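Local coordinates for protein succinate dehydrogenase subunit B (Mycolicibacterium smegmatis MC2 51, PDB 6LUM) that probably relays electrons from the flavoprotein subunit to the quinone site of succinate dehydrogenase through its three iron-sulfur clusters, at residues 227-232 with 253-257; 180-184 with 194-198. One frame throughout, in Å; residues are numbered along the deposited sequence.

Contact 1 of 2, residues 227-232 with 253-257; sequences VWRCRT and VKRAL. With F3S (Fe3-s4 cluster), chain B; HEM (protoporphyrin IX containing Fe), chain C.
Trp228 and Val227 meet helix 246-258 through apolar surface. Leu257 CD1 touches Val227 CG1 at 3.7 Å and reaches Trp228 CZ2 obliquely, while Lys254 lays its aliphatic stem past the indole in the opposite direction, with CG 3.7 Å from CZ3. Val227 CG1 also sits over the centre of the same indole, 4.1 Å above its plane, so a branched residue suits this wedge between ring and helix. Trp228 NE1 is satisfied by Asn222, and the ring meets Trp48 of subunit D. Without the Trp228 indole, as with an alanine here, a gap would probably open beside Leu257 and the Lys254 stem, and Asn222 would lose its partner.

The loop 227-232 belongs to the dicluster ferredoxin-like domain, in which Cys230 binds iron FE3 of the 3Fe-4S cluster through SG at 2.1 Å; helix 246-258 packs against that loop.

Among the polar groups, Lys254 is extended beyond CG (chi3 172°, chi4 -178°), which carries NZ to within 3.7 Å of Cys230 O, with a long, weak ion pair to Asp98 of subunit C. Arg231, bent at chi2 and chi3, sends NE weakly to propionate oxygen O2D of the haem, 3.3 Å away, and NH2 weakly to Trp228 O.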
loop_
_atom_site.group_PDB
_atom_site.type_symbol
_atom_site.label_atom_id
_atom_site.label_comp_id
_atom_site.label_asym_id
_atom_site.label_seq_id
_atom_site.Cartn_x
_atom_site.Cartn_y
_atom_site.Cartn_z
ATOM N N VAL J 227 -8.520 -2.214 -20.674
ATOM C CA VAL J 227 -9.748 -2.548 -21.375
ATOM C C VAL J 227 -9.914 -1.746 -22.654
ATOM O O VAL J 227 -10.808 -2.048 -23.450
ATOM C CB VAL J 227 -10.939 -2.353 -20.419
ATOM C CG1 VAL J 227 -11.297 -0.906 -20.290
ATOM C CG2 VAL J 227 -12.108 -3.189 -20.821
ATOM N N TRP J 228 -9.066 -0.753 -22.892
ATOM C CA TRP J 228 -9.164 0.100 -24.068
ATOM C C TRP J 228 -8.470 -0.481 -25.282
ATOM O O TRP J 228 -8.510 0.138 -26.345
ATOM C CB TRP J 228 -8.579 1.482 -23.779
ATOM C CG TRP J 228 -9.114 2.132 -22.566
ATOM C CD1 TRP J 228 -8.419 2.466 -21.462
ATOM C CD2 TRP J 228 -10.460 2.533 -22.330
ATOM N NE1 TRP J 228 -9.242 3.044 -20.543
ATOM C CE2 TRP J 228 -10.506 3.094 -21.058
ATOM C CE3 TRP J 228 -11.634 2.461 -23.069
ATOM C CZ2 TRP J 228 -11.671 3.588 -20.514
ATOM C CZ3 TRP J 228 -12.779 2.948 -22.527
ATOM C CH2 TRP J 228 -12.797 3.504 -21.269
ATOM N N ARG J 229 -7.821 -1.632 -25.149
ATOM C CA ARG J 229 -7.198 -2.317 -26.267
ATOM C C ARG J 229 -8.121 -3.309 -26.941
ATOM O O ARG J 229 -7.712 -3.954 -27.901
ATOM C CB ARG J 229 -5.944 -3.043 -25.806
ATOM C CG ARG J 229 -4.865 -2.134 -25.336
ATOM C CD ARG J 229 -3.528 -2.821 -25.337
ATOM N NE ARG J 229 -3.191 -3.367 -26.640
ATOM C CZ ARG J 229 -2.041 -3.966 -26.910
ATOM N NH1 ARG J 229 -1.125 -4.084 -25.969
ATOM N NH2 ARG J 229 -1.805 -4.447 -28.116
ATOM N N CYS J 230 -9.338 -3.469 -26.458
ATOM C CA CYS J 230 -10.293 -4.323 -27.134
ATOM C C CYS J 230 -10.738 -3.646 -28.415
ATOM O O CYS J 230 -11.260 -2.530 -28.383
ATOM C CB CYS J 230 -11.484 -4.601 -26.227
ATOM S SG CYS J 230 -12.734 -5.658 -26.925
ATOM N N ARG J 231 -10.521 -4.307 -29.546
ATOM C CA ARG J 231 -10.941 -3.792 -30.838
ATOM C C ARG J 231 -12.322 -4.269 -31.228
ATOM O O ARG J 231 -12.643 -4.313 -32.414
ATOM C CB ARG J 231 -9.919 -4.166 -31.902
ATOM C CG ARG J 231 -8.555 -3.562 -31.665
ATOM C CD ARG J 231 -8.451 -2.151 -32.202
ATOM N NE ARG J 231 -9.092 -1.172 -31.339
ATOM C CZ ARG J 231 -8.477 -0.527 -30.362
ATOM N NH1 ARG J 231 -7.201 -0.751 -30.124
ATOM N NH2 ARG J 231 -9.141 0.336 -29.620
ATOM N N THR J 232 -13.143 -4.624 -30.248
ATOM C CA THR J 232 -14.532 -5.029 -30.441
ATOM C C THR J 232 -14.648 -6.127 -31.488
ATOM O O THR J 232 -15.589 -6.180 -32.274
ATOM C CB THR J 232 -15.408 -3.835 -30.787
ATOM O OG1 THR J 232 -15.162 -2.802 -29.837
ATOM C CG2 THR J 232 -16.839 -4.190 -30.625
ATOM N N VAL J 253 -17.615 -2.990 -18.481
ATOM C CA VAL J 253 -16.484 -2.383 -17.784
ATOM C C VAL J 253 -16.087 -1.064 -18.443
ATOM O O VAL J 253 -15.763 -0.083 -17.764
ATOM C CB VAL J 253 -15.304 -3.361 -17.716
ATOM C CG1 VAL J 253 -14.123 -2.691 -17.088
ATOM C CG2 VAL J 253 -15.687 -4.576 -16.924
ATOM N N LYS J 254 -16.120 -1.010 -19.774
ATOM C CA LYS J 254 -15.825 0.242 -20.467
ATOM C C LYS J 254 -16.803 1.336 -20.078
ATOM O O LYS J 254 -16.410 2.483 -19.866
ATOM C CB LYS J 254 -15.871 0.033 -21.974
ATOM C CG LYS J 254 -14.571 -0.341 -22.603
ATOM C CD LYS J 254 -14.840 -0.970 -23.929
ATOM C CE LYS J 254 -13.587 -1.184 -24.701
ATOM N NZ LYS J 254 -13.926 -1.755 -26.011
ATOM N N ARG J 255 -18.086 1.008 -20.001
ATOM C CA ARG J 255 -19.080 2.017 -19.668
ATOM C C ARG J 255 -19.010 2.413 -18.205
ATOM O O ARG J 255 -19.301 3.558 -17.866
ATOM C CB ARG J 255 -20.467 1.518 -20.025
ATOM C CG ARG J 255 -20.728 1.575 -21.495
ATOM C CD ARG J 255 -21.885 0.723 -21.872
ATOM N NE ARG J 255 -23.086 1.116 -21.165
ATOM C CZ ARG J 255 -23.931 2.036 -21.600
ATOM N NH1 ARG J 255 -23.698 2.656 -22.738
ATOM N NH2 ARG J 255 -25.005 2.337 -20.895
ATOM N N ALA J 256 -18.620 1.495 -17.324
ATOM C CA ALA J 256 -18.358 1.865 -15.944
ATOM C C ALA J 256 -17.151 2.770 -15.812
ATOM O O ALA J 256 -17.051 3.501 -14.830
ATOM C CB ALA J 256 -18.148 0.619 -15.096
ATOM N N LEU J 257 -16.217 2.714 -16.754
ATOM C CA LEU J 257 -15.109 3.665 -16.735
ATOM C C LEU J 257 -15.476 4.992 -17.388
ATOM O O LEU J 257 -14.935 6.030 -17.004
ATOM C CB LEU J 257 -13.889 3.070 -17.426
ATOM C CG LEU J 257 -13.026 2.128 -16.604
ATOM C CD1 LEU J 257 -12.046 1.434 -17.490
ATOM C CD2 LEU J 257 -12.303 2.899 -15.550
HETATM FE FE1 F3S B . -10.357 -9.715 -28.449
HETATM FE FE3 F3S B . -12.312 -7.446 -27.932
HETATM FE FE4 F3S B . -13.220 -10.309 -27.679
HETATM S S1 F3S B . -10.306 -7.560 -28.852
HETATM S S2 F3S B . -11.655 -11.462 -28.703
HETATM S S3 F3S B . -11.621 -9.150 -26.764
HETATM S S4 F3S B . -14.292 -8.402 -27.925
HETATM C CHA HEM C . -10.430 3.973 -36.379
HETATM C CHB HEM C . -8.409 6.540 -39.882
HETATM C CHC HEM C . -12.813 8.124 -40.966
HETATM C CHD HEM C . -14.823 5.778 -37.302
HETATM C C1A HEM C . -9.526 4.437 -37.295
HETATM C C2A HEM C . -8.184 3.955 -37.497
HETATM C C3A HEM C . -7.633 4.666 -38.460
HETATM C C4A HEM C . -8.599 5.621 -38.900
HETATM C CMA HEM C . -6.217 4.520 -39.025
HETATM C CAA HEM C . -7.504 2.814 -36.738
HETATM C CBA HEM C . -8.174 1.499 -37.076
HETATM C CGA HEM C . -7.801 0.516 -36.015
HETATM O O1A HEM C . -8.128 -0.675 -36.169
HETATM O O2A HEM C . -7.183 0.927 -35.011
HETATM C C1B HEM C . -9.436 7.258 -40.403
HETATM C C2B HEM C . -9.291 8.379 -41.275
HETATM C C3B HEM C . -10.526 8.785 -41.563
HETATM C C4B HEM C . -11.459 7.964 -40.877
HETATM C CMB HEM C . -7.924 8.911 -41.741
HETATM C CAB HEM C . -11.031 9.935 -42.426
HETATM C CBB HEM C . -10.200 10.899 -42.767
HETATM C C1C HEM C . -13.740 7.610 -40.109
HETATM C C2C HEM C . -15.149 7.806 -40.210
HETATM C C3C HEM C . -15.724 7.174 -39.207
HETATM C C4C HEM C . -14.691 6.536 -38.431
HETATM C CMC HEM C . -15.863 8.613 -41.301
HETATM C CAC HEM C . -17.241 7.161 -38.994
HETATM C CBC HEM C . -17.810 6.697 -37.888
HETATM C C1D HEM C . -13.779 5.150 -36.678
HETATM C C2D HEM C . -13.807 4.507 -35.391
HETATM C C3D HEM C . -12.599 4.024 -35.160
HETATM C C4D HEM C . -11.752 4.327 -36.272
HETATM C CMD HEM C . -15.014 4.398 -34.446
HETATM C CAD HEM C . -12.150 3.260 -33.920
HETATM C CBD HEM C . -12.036 1.809 -34.327
HETATM C CGD HEM C . -11.618 1.028 -33.131
HETATM O O1D HEM C . -11.223 1.676 -32.135
HETATM O O2D HEM C . -11.686 -0.222 -33.183
HETATM N NA HEM C . -9.755 5.461 -38.177
HETATM N NB HEM C . -10.767 7.025 -40.164
HETATM N NC HEM C . -13.485 6.827 -39.016
HETATM N ND HEM C . -12.503 5.026 -37.187
HETATM FE FE HEM C . -11.613 6.153 -38.592
#

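Contact 2 of 2, residues 180-184 with 194-198; sequences CTTSC and FGPAA. With F3S (Fe3-s4 cluster), chain B; SF4 (iron/sulfur cluster), chain D.
Cys180 begins the contact by resting its sulfur against the first turn of helix 196-206: SG lies 3.6 Å from Pro196 CB and comes as near to the backbone N of Ala197. With chi1 at 73°, the sulfur stands between its own backbone N and carbonyl carbon. From there Cys180 SG also binds iron SF4 FE1 of the 4Fe-4S cluster at 2.4 Å. Small or compact neighbours, a proline and an alanine, suit a sulfur that must approach both helix and metal.

Thr181 follows, and its two branches divide the work. OG1 faces the methyl group of Ala197 at 3.4 Å, whereas CG2, anti to the backbone N, packs on Gly195 CA and also meets Pro196 CD, the two side chains crossing at a slant. Gly195, the N-cap residue of the helix, has a phi of 128° that suits a residue without a side chain; a CB there would probably be jammed against the carbonyl of Phe194.

Ser183 turns back on its own segment. Its OG donates to Cys180 O at 2.8 Å, tilted 25° from the carbonyl plane, and its backbone N reaches the same oxygen from the same face, so two donors hold the turn between the cysteines.

Cys184, at the N-cap of helix 185-188, sends SG to FE1 of the 3Fe-4S cluster at 2.2 Å and places CB loosely beside Pro196 CD. Pro196 thus lies between the two cysteines, with CG at van der Waals distance from cluster sulfide S3.

As in bacterial dicluster ferredoxins, cysteines four residues apart serve different clusters. No hydrogen bond crosses between the segments; the buried, largely apolar packing about the two thiolates probably keeps water from this side of the clusters and limits reorganisation during electron transfer.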
loop_
_atom_site.group_PDB
_atom_site.type_symbol
_atom_site.label_atom_id
_atom_site.label_comp_id
_atom_site.label_asym_id
_atom_site.label_seq_id
_atom_site.Cartn_x
_atom_site.Cartn_y
_atom_site.Cartn_z
ATOM N N CYS J 180 -10.925 -18.080 -24.919
ATOM C CA CYS J 180 -11.243 -16.715 -25.303
ATOM C C CYS J 180 -9.987 -15.881 -25.477
ATOM O O CYS J 180 -9.797 -15.251 -26.518
ATOM C CB CYS J 180 -12.150 -16.087 -24.252
ATOM S SG CYS J 180 -11.315 -15.684 -22.737
ATOM N N THR J 181 -9.114 -15.883 -24.470
ATOM C CA THR J 181 -7.896 -15.092 -24.531
ATOM C C THR J 181 -7.013 -15.512 -25.684
ATOM O O THR J 181 -6.310 -14.683 -26.261
ATOM C CB THR J 181 -7.136 -15.210 -23.223
ATOM O OG1 THR J 181 -8.053 -15.104 -22.141
ATOM C CG2 THR J 181 -6.169 -14.116 -23.095
ATOM N N THR J 182 -7.025 -16.784 -26.036
ATOM C CA THR J 182 -6.211 -17.276 -27.126
ATOM C C THR J 182 -6.948 -17.264 -28.445
ATOM O O THR J 182 -6.569 -17.990 -29.362
ATOM C CB THR J 182 -5.702 -18.674 -26.815
ATOM O OG1 THR J 182 -6.811 -19.539 -26.611
ATOM C CG2 THR J 182 -4.867 -18.658 -25.574
ATOM N N SER J 183 -8.005 -16.468 -28.555
ATOM C CA SER J 183 -8.599 -16.137 -29.837
ATOM C C SER J 183 -8.651 -14.637 -30.055
ATOM O O SER J 183 -9.240 -14.189 -31.034
ATOM C CB SER J 183 -9.994 -16.727 -29.950
ATOM O OG SER J 183 -10.837 -16.149 -28.993
ATOM N N CYS J 184 -8.034 -13.855 -29.173
ATOM C CA CYS J 184 -8.052 -12.406 -29.259
ATOM C C CYS J 184 -6.898 -11.942 -30.129
ATOM O O CYS J 184 -5.733 -12.143 -29.750
ATOM C CB CYS J 184 -7.943 -11.797 -27.876
ATOM S SG CYS J 184 -8.339 -10.063 -27.769
ATOM N N PHE J 194 -4.332 -7.628 -21.135
ATOM C CA PHE J 194 -4.794 -8.532 -20.090
ATOM C C PHE J 194 -5.509 -9.726 -20.694
ATOM O O PHE J 194 -5.060 -10.866 -20.572
ATOM C CB PHE J 194 -5.717 -7.797 -19.129
ATOM C CG PHE J 194 -5.005 -7.151 -17.996
ATOM C CD1 PHE J 194 -4.111 -7.862 -17.233
ATOM C CD2 PHE J 194 -5.229 -5.830 -17.694
ATOM C CE1 PHE J 194 -3.455 -7.266 -16.193
ATOM C CE2 PHE J 194 -4.574 -5.234 -16.657
ATOM C CZ PHE J 194 -3.687 -5.951 -15.904
ATOM N N GLY J 195 -6.625 -9.480 -21.352
ATOM C CA GLY J 195 -7.329 -10.518 -22.041
ATOM C C GLY J 195 -8.777 -10.571 -21.643
ATOM O O GLY J 195 -9.189 -10.091 -20.581
ATOM N N PRO J 196 -9.584 -11.170 -22.503
ATOM C CA PRO J 196 -11.001 -11.328 -22.185
ATOM C C PRO J 196 -11.256 -12.026 -20.866
ATOM O O PRO J 196 -12.179 -11.642 -20.148
ATOM C CB PRO J 196 -11.513 -12.148 -23.365
ATOM C CG PRO J 196 -10.555 -11.943 -24.414
ATOM C CD PRO J 196 -9.250 -11.696 -23.826
ATOM N N ALA J 197 -10.468 -13.038 -20.515
ATOM C CA ALA J 197 -10.765 -13.835 -19.334
ATOM C C ALA J 197 -10.449 -13.081 -18.059
ATOM O O ALA J 197 -11.199 -13.161 -17.081
ATOM C CB ALA J 197 -9.987 -15.138 -19.373
ATOM N N ALA J 198 -9.333 -12.360 -18.038
ATOM C CA ALA J 198 -9.033 -11.509 -16.901
ATOM C C ALA J 198 -10.076 -10.420 -16.754
ATOM O O ALA J 198 -10.485 -10.089 -15.640
ATOM C CB ALA J 198 -7.649 -10.902 -17.053
HETATM FE FE1 F3S B . -10.357 -9.715 -28.449
HETATM FE FE3 F3S B . -12.312 -7.446 -27.932
HETATM FE FE4 F3S B . -13.220 -10.309 -27.679
HETATM S S1 F3S B . -10.306 -7.560 -28.852
HETATM S S2 F3S B . -11.655 -11.462 -28.703
HETATM S S3 F3S B . -11.621 -9.150 -26.764
HETATM S S4 F3S B . -14.292 -8.402 -27.925
HETATM FE FE1 SF4 D . -12.813 -17.195 -21.637
HETATM FE FE2 SF4 D . -13.146 -20.128 -21.083
HETATM FE FE3 SF4 D . -15.589 -18.371 -21.358
HETATM FE FE4 SF4 D . -13.810 -18.156 -18.934
HETATM S S1 SF4 D . -14.865 -19.742 -19.887
HETATM S S2 SF4 D . -14.521 -16.792 -20.415
HETATM S S3 SF4 D . -12.096 -18.537 -20.139
HETATM S S4 SF4 D . -13.877 -18.789 -22.566
#

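In the fold
Contacts 1 and 2 approach the 3Fe-4S cluster from separate parts of the chain: 180-184 binds its FE1 and 227-232 its FE3, and Cys236, also in the pocket, probably serves the remaining iron. The contact centres lie 13 Å apart and the nearest atoms about 6 Å; they do not touch, but both reach the 3Fe-4S cluster. Contact 2 faces inward to the 4Fe-4S cluster, whose iron SF4 FE1 is 9.2 Å from F3S FE4 of the 3Fe-4S cluster, a spacing consistent with rapid electron transfer. Contact 1 faces the membrane subunits C and D, where the haem iron HEM FE lies 17.3 Å from F3S FE3.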